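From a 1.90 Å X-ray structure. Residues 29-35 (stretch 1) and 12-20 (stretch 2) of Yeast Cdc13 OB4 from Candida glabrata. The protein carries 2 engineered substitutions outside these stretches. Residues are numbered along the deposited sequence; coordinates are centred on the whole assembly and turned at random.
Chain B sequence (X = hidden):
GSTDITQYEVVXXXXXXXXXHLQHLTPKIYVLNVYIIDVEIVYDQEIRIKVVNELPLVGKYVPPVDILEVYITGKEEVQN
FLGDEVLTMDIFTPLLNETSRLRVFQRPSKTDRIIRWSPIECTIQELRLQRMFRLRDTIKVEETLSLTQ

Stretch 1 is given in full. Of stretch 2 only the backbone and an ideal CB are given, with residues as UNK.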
# COMPACT_ATOMS: atom_id res chain seq x y z
N ILE B 29 15.10 9.98 10.30
CA ILE B 29 13.72 10.11 10.73
C ILE B 29 13.21 11.35 10.04
O ILE B 29 13.84 12.41 10.10
CB ILE B 29 13.64 10.29 12.25
CG1 ILE B 29 14.08 8.99 12.94
CG2 ILE B 29 12.21 10.65 12.68
CD1 ILE B 29 14.48 9.19 14.39
N TYR B 30 12.08 11.21 9.35
CA TYR B 30 11.54 12.28 8.54
C TYR B 30 10.33 12.85 9.24
O TYR B 30 9.40 12.12 9.60
CB TYR B 30 11.13 11.74 7.17
CG TYR B 30 12.29 11.09 6.46
CD1 TYR B 30 12.66 9.78 6.74
CD2 TYR B 30 13.03 11.80 5.52
CE1 TYR B 30 13.73 9.18 6.10
CE2 TYR B 30 14.11 11.20 4.87
CZ TYR B 30 14.45 9.90 5.17
OH TYR B 30 15.51 9.30 4.53
N VAL B 31 10.35 14.16 9.44
CA VAL B 31 9.24 14.81 10.09
C VAL B 31 8.26 15.22 9.00
O VAL B 31 8.62 15.93 8.07
CB VAL B 31 9.71 16.04 10.88
CG1 VAL B 31 8.52 16.71 11.58
CG2 VAL B 31 10.78 15.63 11.89
N LEU B 32 7.02 14.76 9.13
CA LEU B 32 6.01 15.05 8.12
C LEU B 32 4.84 15.78 8.75
O LEU B 32 4.40 15.42 9.84
CB LEU B 32 5.48 13.74 7.54
CG LEU B 32 6.52 12.80 6.93
CD1 LEU B 32 5.83 11.55 6.46
CD2 LEU B 32 7.25 13.50 5.79
N ASN B 33 4.35 16.80 8.06
CA ASN B 33 3.06 17.40 8.38
C ASN B 33 2.12 17.09 7.23
O ASN B 33 2.21 17.71 6.16
CB ASN B 33 3.19 18.91 8.62
CG ASN B 33 3.92 19.22 9.90
OD1 ASN B 33 3.36 19.12 10.99
ND2 ASN B 33 5.20 19.58 9.79
N VAL B 34 1.24 16.12 7.43
CA VAL B 34 0.54 15.52 6.31
C VAL B 34 -0.91 15.24 6.63
O VAL B 34 -1.28 15.19 7.80
CB VAL B 34 1.24 14.22 5.87
CG1 VAL B 34 2.55 14.55 5.19
CG2 VAL B 34 1.49 13.31 7.07
N TYR B 35 -1.71 15.05 5.59
CA TYR B 35 -3.13 14.72 5.75
C TYR B 35 -3.31 13.24 5.87
O TYR B 35 -2.83 12.50 5.02
CB TYR B 35 -3.93 15.20 4.55
CG TYR B 35 -4.00 16.70 4.46
CD1 TYR B 35 -5.01 17.40 5.10
CD2 TYR B 35 -3.05 17.41 3.75
CE1 TYR B 35 -5.09 18.78 5.02
CE2 TYR B 35 -3.11 18.79 3.67
CZ TYR B 35 -4.14 19.47 4.31
OH TYR B 35 -4.20 20.84 4.23
N UNK B 12 13.91 17.19 7.85
CA UNK B 12 12.63 17.82 7.52
C UNK B 12 12.19 17.55 6.08
O UNK B 12 11.16 18.07 5.64
CB UNK B 12 12.72 19.33 7.75
N UNK B 13 12.97 16.75 5.36
CA UNK B 13 12.55 16.28 4.04
C UNK B 13 11.17 15.65 4.14
O UNK B 13 10.88 14.92 5.09
CB UNK B 13 13.56 15.28 3.47
N UNK B 14 10.30 15.93 3.17
CA UNK B 14 8.93 15.45 3.27
C UNK B 14 8.25 15.13 1.95
O UNK B 14 7.07 14.78 1.93
CB UNK B 14 8.09 16.49 4.01
N UNK B 15 8.96 15.24 0.83
CA UNK B 15 8.34 14.86 -0.42
C UNK B 15 8.05 13.37 -0.37
O UNK B 15 8.96 12.55 -0.46
CB UNK B 15 9.23 15.22 -1.61
N UNK B 16 6.78 13.02 -0.20
CA UNK B 16 6.37 11.63 -0.04
C UNK B 16 6.72 10.79 -1.26
O UNK B 16 7.17 9.65 -1.12
CB UNK B 16 4.87 11.55 0.23
N UNK B 17 6.54 11.36 -2.45
CA UNK B 17 6.93 10.69 -3.68
C UNK B 17 8.41 10.30 -3.65
O UNK B 17 8.79 9.21 -4.09
CB UNK B 17 6.64 11.59 -4.88
N UNK B 18 9.24 11.18 -3.11
CA UNK B 18 10.67 10.91 -2.98
C UNK B 18 10.94 9.83 -1.93
O UNK B 18 11.84 9.00 -2.10
CB UNK B 18 11.42 12.19 -2.62
N UNK B 19 10.16 9.83 -0.86
CA UNK B 19 10.34 8.85 0.21
C UNK B 19 9.98 7.45 -0.28
O UNK B 19 10.63 6.47 0.08
CB UNK B 19 9.49 9.22 1.43
N UNK B 20 8.95 7.37 -1.11
CA UNK B 20 8.51 6.07 -1.63
C UNK B 20 9.50 5.44 -2.60
O UNK B 20 9.40 4.26 -2.91
CB UNK B 20 7.16 6.22 -2.33

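Position 12 lies level with Val-31 of the strand, the two CA atoms 5.2 Å apart, yet its CA-to-CB bond points away from stretch 1, and the ideal CB is still 5.3 Å from Val-31 O. A short side chain would remain in open space, whereas a long, flexible one, polar or charged, could fold back over Val-31. The residue is Glu-12. Its chain bends through an off-rotamer chi2 of -105° and brings OE2 to 3.7 Å from Val-31 CB, a packing contact with an aliphatic surface that offers the carboxylate no partner.

At position 13 the CA-to-CB bond runs sideways, and the ideal CB sits 4.1 Å from Tyr-30 CD2. Extended backbone angles (-52/138) suit many residues, and either a small side chain or a polar one leaning outward would fit beside the ring. Asp-13 occupies the site in the m rotamer. Its CB is 4.0 Å from Tyr-30 CD2, while its backbone O approaches the edge of the same ring, near its plane, and lies 3.8 Å from Tyr-30 CB.

Position 14 also points sideways, its ideal CB 3.6 Å from Leu-32 CD2 and 4.1 Å from Val-31 O. The CB itself therefore already supplies the contact, and almost any side chain able to turn outward could follow it. His-14 does so: CB packs 3.5 Å from Leu-32 CD2, and the p rotamer leads the imidazole away from the strand. There ND1 donates a nearly linear hydrogen bond to Glu-12 O (2.8 Å), tying the side chain back to the loop backbone, although the side chain is poorly ordered.

Position 15 points away from stretch 1 and immediately precedes a helical run of backbone angles. Asn, Asp, Ser or Thr would suit such a site, since each can accept from a free amide of the first turn. Asn-15 is the N-cap, its OD1 accepting from the backbone N of position 18 at 3.1 Å.

From position 16 the CB projects sideways and is still 6.2 Å from Val-34 CG1, the methyl surface that stretch 1 presents farther along. A long apolar chain, such as Ile, Leu or Met, could bridge the gap. Ile-16, with chi1 in m and chi2 in t, places CD1 4.1 Å from Val-34 CG1.

Positions 17 and 18 are out of reach of the strand, so stretch 1 sets little preference. They are Ser-17 and Gln-18, the latter contributing its backbone amide to the cap.

At position 19 the helix turns a CB toward the strand, with Tyr-30 and Leu-32 beyond it and space for several carbons between. A branched or long aliphatic residue would fill this gap, with Leu, Ile and Met all plausible. Leu-19 uses both methyls: CD2 lies over one face of the Tyr-30 ring, 3.8 Å from the ring centroid and 20° off its normal, a CH-pi contact, while CD1 meets Leu-32 CD2 at 4.1 Å.

Position 20 is again out of reach, leaving its choice open; Asn-20 has its ND2 hydrogen-bonded elsewhere in the structure.

Stretch 2 (12-20) EDHNISQLN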
# COMPACT_ATOMS: atom_id res chain seq x y z
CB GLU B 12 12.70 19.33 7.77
CG GLU B 12 13.25 19.71 9.14
CD GLU B 12 12.16 20.18 10.09
OE1 GLU B 12 12.30 21.29 10.64
OE2 GLU B 12 11.18 19.43 10.29
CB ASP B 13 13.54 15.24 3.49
CG ASP B 13 14.92 15.82 3.27
OD1 ASP B 13 15.23 16.18 2.11
OD2 ASP B 13 15.69 15.91 4.24
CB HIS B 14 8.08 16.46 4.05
CG HIS B 14 8.13 17.85 3.49
ND1 HIS B 14 9.11 18.75 3.83
CD2 HIS B 14 7.31 18.49 2.63
CE1 HIS B 14 8.91 19.89 3.20
NE2 HIS B 14 7.81 19.76 2.46
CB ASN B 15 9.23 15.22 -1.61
CG ASN B 15 8.55 14.97 -2.94
OD1 ASN B 15 7.83 13.99 -3.11
ND2 ASN B 15 8.76 15.87 -3.90
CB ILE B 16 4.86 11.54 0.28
CG1 ILE B 16 4.65 11.71 1.79
CG2 ILE B 16 4.27 10.22 -0.21
CD1 ILE B 16 3.19 11.79 2.18
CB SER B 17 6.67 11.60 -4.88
OG SER B 17 7.29 11.07 -6.05
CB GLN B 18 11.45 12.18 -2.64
CG GLN B 18 11.32 13.28 -3.68
CD GLN B 18 12.25 14.46 -3.43
OE1 GLN B 18 12.86 14.57 -2.37
NE2 GLN B 18 12.37 15.34 -4.42
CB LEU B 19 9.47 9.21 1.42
CG LEU B 19 9.82 10.50 2.16
CD1 LEU B 19 8.89 10.70 3.34
CD2 LEU B 19 11.27 10.46 2.63
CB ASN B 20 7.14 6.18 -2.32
CG ASN B 20 6.01 6.13 -1.33
OD1 ASN B 20 6.07 5.39 -0.33
ND2 ASN B 20 4.96 6.91 -1.59
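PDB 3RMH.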